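Side-chain contacts in pngf-ii (Elizabethkingia meningoseptica, PDB 4R4X), which acts as a peptide:N-glycosidase, probably releasing intact N-linked glycans from glycoproteins by cleaving the bond that joins the sugar chain to the protein: residues 53-58 and 128-133; 274-277 and 283-286; 332-337 and 420-425; 485-488 and 493-496. All coordinates share one frame; numbering follows the deposited sequence.

Contact 1 (53-58 and 128-133); sequences INRKNN and LGQDLG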
loop_
_atom_site.group_PDB
_atom_site.type_symbol
_atom_site.label_atom_id
_atom_site.label_comp_id
_atom_site.label_asym_id
_atom_site.label_seq_id
_atom_site.Cartn_x
_atom_site.Cartn_y
_atom_site.Cartn_z
ATOM N N ILE A 53 34.638 -7.113 7.951
ATOM C CA ILE A 53 34.978 -7.598 9.271
ATOM C C ILE A 53 36.306 -7.005 9.656
ATOM O O ILE A 53 37.247 -7.096 8.889
ATOM C CB ILE A 53 35.117 -9.128 9.291
ATOM C CG1 ILE A 53 33.782 -9.751 8.893
ATOM C CG2 ILE A 53 35.588 -9.587 10.667
ATOM C CD1 ILE A 53 33.720 -11.259 8.970
ATOM N N ASN A 54 36.352 -6.410 10.846
ATOM C CA ASN A 54 37.565 -5.904 11.449
ATOM C C ASN A 54 38.149 -7.051 12.249
ATOM O O ASN A 54 37.536 -7.504 13.203
ATOM C CB ASN A 54 37.236 -4.719 12.361
ATOM C CG ASN A 54 38.469 -4.157 13.054
ATOM O OD1 ASN A 54 39.487 -4.840 13.192
ATOM N ND2 ASN A 54 38.381 -2.908 13.487
ATOM N N ARG A 55 39.293 -7.563 11.818
ATOM C CA ARG A 55 39.820 -8.788 12.409
ATOM C C ARG A 55 40.488 -8.538 13.777
ATOM O O ARG A 55 40.735 -9.483 14.513
ATOM C CB ARG A 55 40.792 -9.464 11.448
ATOM C CG ARG A 55 40.153 -9.993 10.175
ATOM C CD ARG A 55 39.204 -11.166 10.437
ATOM N NE ARG A 55 38.544 -11.604 9.207
ATOM C CZ ARG A 55 37.573 -12.528 9.166
ATOM N NH1 ARG A 55 37.169 -13.161 10.269
ATOM N NH2 ARG A 55 37.039 -12.879 8.017
ATOM N N LYS A 56 40.742 -7.274 14.118
ATOM C CA LYS A 56 41.319 -6.922 15.439
ATOM C C LYS A 56 40.316 -7.168 16.567
ATOM O O LYS A 56 40.676 -7.641 17.637
ATOM C CB LYS A 56 41.763 -5.450 15.476
ATOM C CG LYS A 56 43.184 -5.148 15.007
ATOM C CD LYS A 56 43.606 -5.880 13.732
ATOM C CE LYS A 56 44.423 -7.133 14.058
ATOM N NZ LYS A 56 44.465 -8.142 12.960
ATOM N N ASN A 57 39.053 -6.849 16.319
ATOM C CA ASN A 57 38.020 -6.942 17.354
ATOM C C ASN A 57 36.772 -7.744 16.953
ATOM O O ASN A 57 35.797 -7.815 17.698
ATOM C CB ASN A 57 37.650 -5.535 17.876
ATOM C CG ASN A 57 37.095 -4.584 16.804
ATOM O OD1 ASN A 57 36.868 -3.414 17.094
ATOM N ND2 ASN A 57 36.864 -5.052 15.598
ATOM N N ASN A 58 36.823 -8.376 15.781
ATOM C CA ASN A 58 35.665 -9.071 15.231
ATOM C C ASN A 58 34.389 -8.224 15.117
ATOM O O ASN A 58 33.296 -8.738 15.176
ATOM C CB ASN A 58 35.419 -10.403 15.961
ATOM C CG ASN A 58 36.439 -11.469 15.573
ATOM O OD1 ASN A 58 37.251 -11.270 14.669
ATOM N ND2 ASN A 58 36.409 -12.607 16.266
ATOM N N LEU A 128 28.883 -17.328 7.650
ATOM C CA LEU A 128 29.095 -18.571 8.400
ATOM C C LEU A 128 30.519 -19.077 8.307
ATOM O O LEU A 128 31.078 -19.195 7.221
ATOM C CB LEU A 128 28.153 -19.670 7.936
ATOM C CG LEU A 128 26.672 -19.383 8.162
ATOM C CD1 LEU A 128 25.835 -20.519 7.606
ATOM C CD2 LEU A 128 26.373 -19.127 9.628
ATOM N N GLY A 129 31.116 -19.346 9.463
ATOM C CA GLY A 129 32.475 -19.882 9.533
ATOM C C GLY A 129 33.620 -18.896 9.452
ATOM O O GLY A 129 34.785 -19.319 9.439
ATOM N N GLN A 130 33.309 -17.592 9.410
ATOM C CA GLN A 130 34.309 -16.545 9.211
ATOM C C GLN A 130 35.333 -16.463 10.320
ATOM O O GLN A 130 36.378 -15.875 10.121
ATOM C CB GLN A 130 33.645 -15.172 9.160
ATOM C CG GLN A 130 32.840 -14.915 7.914
ATOM C CD GLN A 130 33.672 -14.446 6.754
ATOM O OE1 GLN A 130 34.802 -13.954 6.911
ATOM N NE2 GLN A 130 33.106 -14.566 5.570
ATOM N N ASP A 131 35.035 -16.992 11.502
ATOM C CA ASP A 131 36.081 -17.059 12.518
ATOM C C ASP A 131 36.865 -18.370 12.532
ATOM O O ASP A 131 37.796 -18.481 13.305
ATOM C CB ASP A 131 35.538 -16.778 13.909
ATOM C CG ASP A 131 36.616 -16.283 14.848
ATOM O OD1 ASP A 131 37.475 -15.472 14.426
ATOM O OD2 ASP A 131 36.621 -16.738 15.997
ATOM N N LEU A 132 36.507 -19.352 11.700
ATOM C CA LEU A 132 37.213 -20.660 11.704
ATOM C C LEU A 132 38.507 -20.652 10.905
ATOM O O LEU A 132 39.452 -21.385 11.215
ATOM C CB LEU A 132 36.337 -21.770 11.135
ATOM C CG LEU A 132 35.039 -22.111 11.881
ATOM C CD1 LEU A 132 34.252 -23.139 11.079
ATOM C CD2 LEU A 132 35.317 -22.612 13.288
ATOM N N GLY A 133 38.524 -19.846 9.847
ATOM C CA GLY A 133 39.601 -19.835 8.890
ATOM C C GLY A 133 39.090 -19.184 7.622
ATOM O O GLY A 133 38.155 -18.379 7.667
HETATM O O HOH W 1 38.001 -13.163 12.953
HETATM O O HOH W 2 39.222 -14.439 16.466
#

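Contact 2 (274-277 and 283-286); sequences PVYQ and SYQG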
loop_
_atom_site.group_PDB
_atom_site.type_symbol
_atom_site.label_atom_id
_atom_site.label_comp_id
_atom_site.label_asym_id
_atom_site.label_seq_id
_atom_site.Cartn_x
_atom_site.Cartn_y
_atom_site.Cartn_z
ATOM N N PRO A 274 -23.062 21.607 -9.725
ATOM C CA PRO A 274 -24.264 21.383 -10.549
ATOM C C PRO A 274 -25.371 20.661 -9.786
ATOM O O PRO A 274 -25.091 19.718 -9.032
ATOM C CB PRO A 274 -23.762 20.501 -11.689
ATOM C CG PRO A 274 -22.296 20.666 -11.723
ATOM C CD PRO A 274 -21.847 21.065 -10.348
ATOM N N VAL A 275 -26.613 21.108 -9.980
ATOM C CA VAL A 275 -27.791 20.510 -9.331
ATOM C C VAL A 275 -28.262 19.274 -10.107
ATOM O O VAL A 275 -28.364 19.303 -11.326
ATOM C CB VAL A 275 -28.951 21.547 -9.206
ATOM C CG1 VAL A 275 -30.215 20.904 -8.674
ATOM C CG2 VAL A 275 -28.565 22.690 -8.275
ATOM N N TYR A 276 -28.498 18.165 -9.409
ATOM C CA TYR A 276 -29.083 16.966 -10.007
ATOM C C TYR A 276 -30.506 16.779 -9.483
ATOM O O TYR A 276 -30.749 16.865 -8.286
ATOM C CB TYR A 276 -28.250 15.701 -9.673
ATOM C CG TYR A 276 -28.851 14.411 -10.226
ATOM C CD1 TYR A 276 -28.762 14.095 -11.582
ATOM C CD2 TYR A 276 -29.506 13.523 -9.400
ATOM C CE1 TYR A 276 -29.319 12.923 -12.092
ATOM C CE2 TYR A 276 -30.057 12.350 -9.887
ATOM C CZ TYR A 276 -29.975 12.057 -11.235
ATOM O OH TYR A 276 -30.526 10.899 -11.705
ATOM N N GLN A 277 -31.440 16.506 -10.381
ATOM C CA GLN A 277 -32.851 16.272 -10.005
ATOM C C GLN A 277 -33.403 15.119 -10.833
ATOM O O GLN A 277 -33.040 14.986 -12.004
ATOM C CB GLN A 277 -33.667 17.554 -10.219
ATOM C CG GLN A 277 -33.312 18.636 -9.218
ATOM C CD GLN A 277 -34.052 19.951 -9.415
ATOM O OE1 GLN A 277 -34.029 20.816 -8.542
ATOM N NE2 GLN A 277 -34.673 20.115 -10.554
ATOM N N SER A 283 -33.448 17.993 -4.345
ATOM C CA SER A 283 -32.268 18.422 -5.067
ATOM C C SER A 283 -31.017 17.813 -4.499
ATOM O O SER A 283 -30.893 17.627 -3.288
ATOM C CB SER A 283 -32.116 19.920 -5.005
ATOM O OG SER A 283 -33.063 20.487 -5.853
ATOM N N TYR A 284 -30.078 17.536 -5.392
ATOM C CA TYR A 284 -28.811 16.921 -5.015
ATOM C C TYR A 284 -27.737 17.717 -5.725
ATOM O O TYR A 284 -28.020 18.383 -6.738
ATOM C CB TYR A 284 -28.825 15.448 -5.404
ATOM C CG TYR A 284 -29.989 14.741 -4.770
ATOM C CD1 TYR A 284 -29.924 14.316 -3.434
ATOM C CD2 TYR A 284 -31.169 14.556 -5.456
ATOM C CE1 TYR A 284 -30.994 13.722 -2.822
ATOM C CE2 TYR A 284 -32.261 13.953 -4.853
ATOM C CZ TYR A 284 -32.168 13.533 -3.534
ATOM O OH TYR A 284 -33.234 12.916 -2.906
ATOM N N GLN A 285 -26.522 17.660 -5.197
ATOM C CA GLN A 285 -25.461 18.551 -5.633
ATOM C C GLN A 285 -24.185 17.795 -6.005
ATOM O O GLN A 285 -23.618 17.079 -5.189
ATOM C CB GLN A 285 -25.135 19.557 -4.534
ATOM C CG GLN A 285 -26.328 20.319 -3.993
ATOM C CD GLN A 285 -27.107 19.561 -2.933
ATOM O OE1 GLN A 285 -26.533 18.854 -2.083
ATOM N NE2 GLN A 285 -28.429 19.712 -2.967
ATOM N N GLY A 286 -23.728 17.989 -7.237
ATOM C CA GLY A 286 -22.405 17.543 -7.659
ATOM C C GLY A 286 -22.220 16.042 -7.727
ATOM O O GLY A 286 -21.095 15.552 -7.613
#

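Contact 3 (332-337 and 420-425); sequences ITELRP and QLRYIT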
loop_
_atom_site.group_PDB
_atom_site.type_symbol
_atom_site.label_atom_id
_atom_site.label_comp_id
_atom_site.label_asym_id
_atom_site.label_seq_id
_atom_site.Cartn_x
_atom_site.Cartn_y
_atom_site.Cartn_z
ATOM N N ILE A 332 -5.045 0.502 -5.714
ATOM C CA ILE A 332 -5.720 1.446 -6.600
ATOM C C ILE A 332 -5.032 1.530 -7.979
ATOM O O ILE A 332 -5.112 2.563 -8.653
ATOM C CB ILE A 332 -5.798 2.854 -5.961
ATOM C CG1 ILE A 332 -4.443 3.302 -5.425
ATOM C CG2 ILE A 332 -6.820 2.886 -4.838
ATOM C CD1 ILE A 332 -4.445 4.780 -5.052
ATOM N N THR A 333 -4.425 0.431 -8.404
ATOM C CA THR A 333 -3.607 0.349 -9.650
ATOM C C THR A 333 -4.379 0.811 -10.880
ATOM O O THR A 333 -3.832 1.521 -11.734
ATOM C CB THR A 333 -3.053 -1.094 -9.826
ATOM O OG1 THR A 333 -2.173 -1.384 -8.727
ATOM C CG2 THR A 333 -2.310 -1.274 -11.150
ATOM N N GLU A 334 -5.670 0.483 -10.935
ATOM C CA GLU A 334 -6.533 0.922 -12.036
ATOM C C GLU A 334 -6.759 2.456 -12.165
ATOM O O GLU A 334 -7.238 2.925 -13.206
ATOM C CB GLU A 334 -7.902 0.172 -11.989
ATOM C CG GLU A 334 -8.953 0.724 -11.029
ATOM C CD GLU A 334 -8.794 0.286 -9.574
ATOM O OE1 GLU A 334 -7.701 -0.168 -9.180
ATOM O OE2 GLU A 334 -9.775 0.404 -8.811
ATOM N N LEU A 335 -6.446 3.229 -11.129
ATOM C CA LEU A 335 -6.584 4.690 -11.208
ATOM C C LEU A 335 -5.295 5.400 -11.635
ATOM O O LEU A 335 -5.230 6.641 -11.658
ATOM C CB LEU A 335 -7.079 5.251 -9.861
ATOM C CG LEU A 335 -8.425 4.697 -9.385
ATOM C CD1 LEU A 335 -8.775 5.198 -7.994
ATOM C CD2 LEU A 335 -9.508 5.058 -10.399
ATOM N N ARG A 336 -4.289 4.606 -11.976
ATOM C CA ARG A 336 -3.013 5.107 -12.471
ATOM C C ARG A 336 -3.157 6.247 -13.517
ATOM O O ARG A 336 -2.519 7.270 -13.375
ATOM C CB ARG A 336 -2.164 3.951 -13.023
ATOM C CG ARG A 336 -0.758 4.376 -13.454
ATOM C CD ARG A 336 -0.038 3.311 -14.273
ATOM N NE ARG A 336 -0.735 3.111 -15.541
ATOM C CZ ARG A 336 -0.680 3.962 -16.563
ATOM N NH1 ARG A 336 0.079 5.057 -16.519
ATOM N NH2 ARG A 336 -1.380 3.694 -17.647
ATOM N N PRO A 337 -4.027 6.083 -14.533
ATOM C CA PRO A 337 -4.172 7.149 -15.542
ATOM C C PRO A 337 -4.638 8.498 -14.983
ATOM O O PRO A 337 -4.314 9.524 -15.555
ATOM C CB PRO A 337 -5.208 6.585 -16.516
ATOM C CG PRO A 337 -5.091 5.100 -16.348
ATOM C CD PRO A 337 -4.843 4.906 -14.869
ATOM N N GLN A 420 -15.320 -1.107 -18.035
ATOM C CA GLN A 420 -15.797 -1.566 -16.739
ATOM C C GLN A 420 -16.327 -0.380 -15.966
ATOM O O GLN A 420 -15.843 0.747 -16.150
ATOM C CB GLN A 420 -14.664 -2.180 -15.924
ATOM C CG GLN A 420 -14.017 -3.412 -16.522
ATOM C CD GLN A 420 -12.757 -3.763 -15.768
ATOM O OE1 GLN A 420 -12.530 -3.282 -14.667
ATOM N NE2 GLN A 420 -11.930 -4.596 -16.365
ATOM N N LEU A 421 -17.297 -0.635 -15.087
ATOM C CA LEU A 421 -17.692 0.351 -14.114
ATOM C C LEU A 421 -17.134 -0.075 -12.772
ATOM O O LEU A 421 -17.498 -1.133 -12.257
ATOM C CB LEU A 421 -19.213 0.488 -14.026
ATOM C CG LEU A 421 -19.702 1.605 -13.095
ATOM C CD1 LEU A 421 -19.321 2.975 -13.624
ATOM C CD2 LEU A 421 -21.212 1.548 -12.891
ATOM N N ARG A 422 -16.224 0.737 -12.242
ATOM C CA ARG A 422 -15.722 0.578 -10.876
ATOM C C ARG A 422 -16.774 1.181 -9.985
ATOM O O ARG A 422 -17.005 2.390 -10.027
ATOM C CB ARG A 422 -14.392 1.306 -10.702
ATOM C CG ARG A 422 -13.776 1.250 -9.300
ATOM C CD ARG A 422 -12.528 2.117 -9.284
ATOM N NE ARG A 422 -11.822 2.169 -8.002
ATOM C CZ ARG A 422 -11.998 3.091 -7.056
ATOM N NH1 ARG A 422 -11.253 3.043 -5.966
ATOM N NH2 ARG A 422 -12.902 4.049 -7.178
ATOM N N TYR A 423 -17.418 0.334 -9.194
ATOM C CA TYR A 423 -18.650 0.695 -8.510
ATOM C C TYR A 423 -18.526 0.394 -7.022
ATOM O O TYR A 423 -18.284 -0.758 -6.628
ATOM C CB TYR A 423 -19.815 -0.087 -9.100
ATOM C CG TYR A 423 -21.180 0.205 -8.512
ATOM C CD1 TYR A 423 -21.808 1.426 -8.732
ATOM C CD2 TYR A 423 -21.872 -0.760 -7.783
ATOM C CE1 TYR A 423 -23.073 1.689 -8.219
ATOM C CE2 TYR A 423 -23.152 -0.521 -7.301
ATOM C CZ TYR A 423 -23.745 0.708 -7.517
ATOM O OH TYR A 423 -24.989 0.992 -7.004
ATOM N N ILE A 424 -18.631 1.448 -6.224
ATOM C CA ILE A 424 -18.604 1.352 -4.758
ATOM C C ILE A 424 -19.976 1.699 -4.229
ATOM O O ILE A 424 -20.467 2.793 -4.461
ATOM C CB ILE A 424 -17.561 2.294 -4.137
ATOM C CG1 ILE A 424 -16.197 2.037 -4.761
ATOM C CG2 ILE A 424 -17.477 2.092 -2.620
ATOM C CD1 ILE A 424 -15.107 2.991 -4.303
ATOM N N THR A 425 -20.594 0.773 -3.510
ATOM C CA THR A 425 -21.925 1.003 -2.974
ATOM C C THR A 425 -22.041 0.607 -1.513
ATOM O O THR A 425 -21.574 -0.482 -1.126
ATOM C CB THR A 425 -23.026 0.273 -3.786
ATOM O OG1 THR A 425 -24.299 0.531 -3.180
ATOM C CG2 THR A 425 -22.776 -1.264 -3.858
HETATM O O HOH W 3 -9.383 0.852 -6.217
#

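Contact 4 (485-488 and 493-496); sequences RSNW and ITNP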
loop_
_atom_site.group_PDB
_atom_site.type_symbol
_atom_site.label_atom_id
_atom_site.label_comp_id
_atom_site.label_asym_id
_atom_site.label_seq_id
_atom_site.Cartn_x
_atom_site.Cartn_y
_atom_site.Cartn_z
ATOM N N ARG A 485 -24.708 -6.069 7.231
ATOM C CA ARG A 485 -25.039 -4.758 6.710
ATOM C C ARG A 485 -24.941 -4.716 5.201
ATOM O O ARG A 485 -24.338 -5.598 4.591
ATOM C CB ARG A 485 -24.065 -3.738 7.273
ATOM C CG ARG A 485 -24.331 -3.346 8.712
ATOM C CD ARG A 485 -23.181 -2.480 9.203
ATOM N NE ARG A 485 -23.462 -1.872 10.484
ATOM C CZ ARG A 485 -23.190 -2.398 11.682
ATOM N NH1 ARG A 485 -22.646 -3.591 11.817
ATOM N NH2 ARG A 485 -23.497 -1.705 12.764
ATOM N N SER A 486 -25.503 -3.653 4.617
ATOM C CA SER A 486 -25.473 -3.420 3.171
ATOM C C SER A 486 -24.112 -2.928 2.696
ATOM O O SER A 486 -23.928 -1.753 2.334
ATOM C CB SER A 486 -26.570 -2.440 2.770
ATOM O OG SER A 486 -27.855 -3.043 2.902
ATOM N N ASN A 487 -23.173 -3.856 2.722
ATOM C CA ASN A 487 -21.874 -3.766 2.062
ATOM C C ASN A 487 -20.810 -3.021 2.841
ATOM O O ASN A 487 -19.804 -2.581 2.269
ATOM C CB ASN A 487 -21.968 -3.219 0.637
ATOM C CG ASN A 487 -20.960 -3.864 -0.302
ATOM O OD1 ASN A 487 -20.595 -5.023 -0.128
ATOM N ND2 ASN A 487 -20.523 -3.123 -1.315
ATOM N N TRP A 488 -20.982 -2.947 4.155
ATOM C CA TRP A 488 -19.902 -2.442 4.991
ATOM C C TRP A 488 -19.898 -3.013 6.377
ATOM O O TRP A 488 -20.912 -3.478 6.835
ATOM C CB TRP A 488 -19.967 -0.939 5.077
ATOM C CG TRP A 488 -21.254 -0.321 5.561
ATOM C CD1 TRP A 488 -22.415 -0.162 4.858
ATOM C CD2 TRP A 488 -21.461 0.334 6.824
ATOM N NE1 TRP A 488 -23.332 0.529 5.607
ATOM C CE2 TRP A 488 -22.775 0.833 6.824
ATOM C CE3 TRP A 488 -20.672 0.507 7.962
ATOM C CZ2 TRP A 488 -23.304 1.519 7.900
ATOM C CZ3 TRP A 488 -21.213 1.196 9.048
ATOM C CH2 TRP A 488 -22.502 1.701 9.001
ATOM N N ILE A 493 -12.680 -1.501 5.055
ATOM C CA ILE A 493 -12.935 -0.986 3.690
ATOM C C ILE A 493 -14.128 -1.680 3.027
ATOM O O ILE A 493 -14.328 -2.872 3.202
ATOM C CB ILE A 493 -11.735 -1.296 2.797
ATOM C CG1 ILE A 493 -10.547 -0.469 3.250
ATOM C CG2 ILE A 493 -12.036 -1.055 1.298
ATOM C CD1 ILE A 493 -9.236 -0.905 2.665
ATOM N N THR A 494 -14.885 -0.938 2.225
ATOM C CA THR A 494 -15.856 -1.539 1.320
ATOM C C THR A 494 -15.204 -1.673 -0.060
ATOM O O THR A 494 -14.845 -0.670 -0.685
ATOM C CB THR A 494 -17.145 -0.699 1.254
ATOM O OG1 THR A 494 -17.836 -0.825 2.506
ATOM C CG2 THR A 494 -18.043 -1.156 0.112
ATOM N N ASN A 495 -15.036 -2.909 -0.507
ATOM C CA ASN A 495 -14.417 -3.206 -1.816
ATOM C C ASN A 495 -15.187 -2.634 -2.994
ATOM O O ASN A 495 -16.394 -2.766 -3.016
ATOM C CB ASN A 495 -14.385 -4.722 -2.020
ATOM C CG ASN A 495 -13.126 -5.360 -1.461
ATOM O OD1 ASN A 495 -13.053 -5.741 -0.301
ATOM N ND2 ASN A 495 -12.139 -5.484 -2.289
ATOM N N PRO A 496 -14.498 -2.043 -3.989
ATOM C CA PRO A 496 -15.205 -1.811 -5.255
ATOM C C PRO A 496 -15.536 -3.117 -5.929
ATOM O O PRO A 496 -14.836 -4.106 -5.717
ATOM C CB PRO A 496 -14.184 -1.066 -6.127
ATOM C CG PRO A 496 -13.152 -0.549 -5.171
ATOM C CD PRO A 496 -13.159 -1.445 -3.974
HETATM O O HOH W 4 -18.343 -4.597 -2.732
#

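Contact 1 (53-58 and 128-133)
Gln130 presents Arg55 with two oxygens, one from its backbone and one from its side-chain amide, and the guanidinium takes them end-on with separate nitrogens. The glutamine chain bends at CG (chi2 -83°), which swings its amide round to the arginine. Arg55 NH2 donates to Gln130 OE1 over 2.7 Å, close to the guanidinium plane and nearly in line with the amide C=O, and the two flat groups lie almost coplanar, 21° apart. Arg55 NH1 reaches Gln130 O at 2.8 Å, but from above the carbonyl plane. Two bonds to two atoms fix the rotation of the guanidinium, and glutamine suits the place because its amide can also donate a hydrogen bond, from NE2 to Ser126 O. Its methylenes rest against Ile53, whose CD1 is 3.9 Å from Gln130 CB, while CG2 of the same isoleucine lies over the rim of one guanidinium face.

At Asp131 the contact becomes water-mediated. One water accepts from Arg55 NH1 and donates both to Asp131 OD1, 2.8 Å away, and to Asn58 OD1. Asn58 ND2 stays 3.6 Å from Asp131 OD1, amide and carboxylate standing nearly perpendicular. The stronger partner of this carboxylate is Lys122, in a salt bridge.

The meeting point lies where strand 48-54 turns toward strand 59-65 and where the loop after strand 109-116 approaches strand 134-140. Leu80 of helix 79-82 packs on Asn58, Gln130 and Asp131, and Thr32 of strand 31-36 touches both Arg55 and Gln130.

Contact 2 (274-277 and 283-286)
Tyr276 and Tyr284 leave the same face of a two-stranded hairpin from directly opposed positions, with Tyr276 CB 4.3 Å from Tyr284 CB, yet their rings do not stack. In Tyr276 CG is anti to the backbone N (chi1 178°), whereas in Tyr284 it lies beside the N (chi1 -57°), and the rings splay away from each other. The CD2 corner of Tyr284 comes up near the plane of the Tyr276 ring, at its edge. That same CD2 lies 3.7 Å from Tyr276 O, with the carbonyl oxygen at the edge of the Tyr284 ring.

Beneath the rings the two residues form an antiparallel hydrogen-bonded pair: Tyr276 N donates to Tyr284 O at 2.7 Å and Tyr284 N to Tyr276 O at 3.0 Å. Tyr284 O also receives the CA-H of Val275, which pairs with Gln285 on the other face in a non-hydrogen-bonded position. At one end Gly286 N bonds to Pro274 O at 2.8 Å, and the positive phi of Gly286 favours a residue without a side chain. At the other end Ser283 OG gives a weak bond to Gln277 OE1, 2.9 Å away; the long, extended glutamine can span the gap to so short a partner.

The hairpin forms a small sheet of its own. Tyr284 OH bonds to Asn280 OD1 within the hairpin's own turn. Both hydroxyls also reach outward, Tyr276 OH to Gly405 O and to the backbone N of Glu407 in strand 406-412, Tyr284 OH to Thr398. Gln285 OE1 meets Asp395 N, and Pro274 packs on Tyr293 in the loop before strand 297-303.

Contact 3 (332-337 and 420-425)
Arg422 extends from strand 416-428 across to Glu334 and Leu335 of the 3-10 turn at 333-335. Its chain leaves the strand with CG anti to the backbone N (chi1 178°) and stays extended as far as NE, so successive atoms pass the carboxylate at shrinking distance. Arg422 CG is still 4.1 Å from Glu334 OE2, CD comes to 3.3 Å, and NE closes the salt bridge to that oxygen at 2.8 Å. The oxygen lies close to the guanidinium plane but is itself met on its anti side, somewhat out of the carboxylate plane; the two flat groups are turned 51° apart. Glu334, sharply bent at chi2 (-82°), curls its acid toward the arginine. Beyond NE, Leu335 CD1 covers one guanidinium face near its rim, 3.9 Å from Arg422 NH1. This NH1 donates to a water 2.9 Å away that also lies next to Glu334 OE2, and NH2 donates to Glu298 O.

Glu334 OE2 also accepts from Tyr498 OH, its strongest partner. Several donors thus gather on one buried oxygen, which would probably favour the charged carboxylate. Leucine suits its place by giving the flat cation an apolar cover. Glu334 lies in sequence related to the N-terminal domain of PNGase F and Arg422 in sequence related to its C-terminal domain; their salt bridge is consistent with the side-by-side jelly-roll domains known from PNGase F.

Contact 4 (485-488 and 493-496)
In Thr494 a chi1 of -70° places OG1 anti to the carbonyl carbon and CG2 anti to the backbone N, which turns both branches toward Asn487. OG1 donates to Asn487 O at 2.6 Å, arriving in the carbonyl plane on a lone pair. CG2 lies 3.5 Å from Asn487 ND2, so the threonine serves as polar partner and apolar filler at once. In Trp488 CG sits between the backbone N and carbonyl carbon (chi1 56°); its CB still approaches Thr494 OG1 to 3.3 Å, while the indole leads away from the threonine, with Arg485 CD over the centre of one ring face.

Asn487 has a positive phi, a backbone shape that asparagine tolerates better than most residues. Its ND2 donates to a water 3.0 Å away, which in turn donates to Asn495 O at 2.7 Å, giving the two segments a second, solvent-mediated link.

The loop 485-488 lies beside the start of strand 493-504, an inner strand between 297-303 and 416-428. Asn487 ND2 bonds to Thr425 O and Trp488 NE1 to Gly427 O, both on strand 416-428; the indole stacks with His428 of that strand and with Phe303 of strand 297-303, on which Thr494 also packs.

Along the chain the four contacts come in series, none nested in or crossing another. Contact 1 closes a long excursion within the N-terminal domain, joining the end of one strand to a distant loop, and its centre is about 55 Å from that of contact 3. Contact 2 closes a short hairpin on the far side of the chain's centre. Contact 3 spans some eighty residues and connects the two PNGase F-type portions. Contact 4 closes a tight loop just before strand 493-504. Contacts 3 and 4 touch, their centres about 15 Å apart: strands 416-428 and 493-504 are neighbours in one sheet, and Pro496 packs on Arg422 and Ile424.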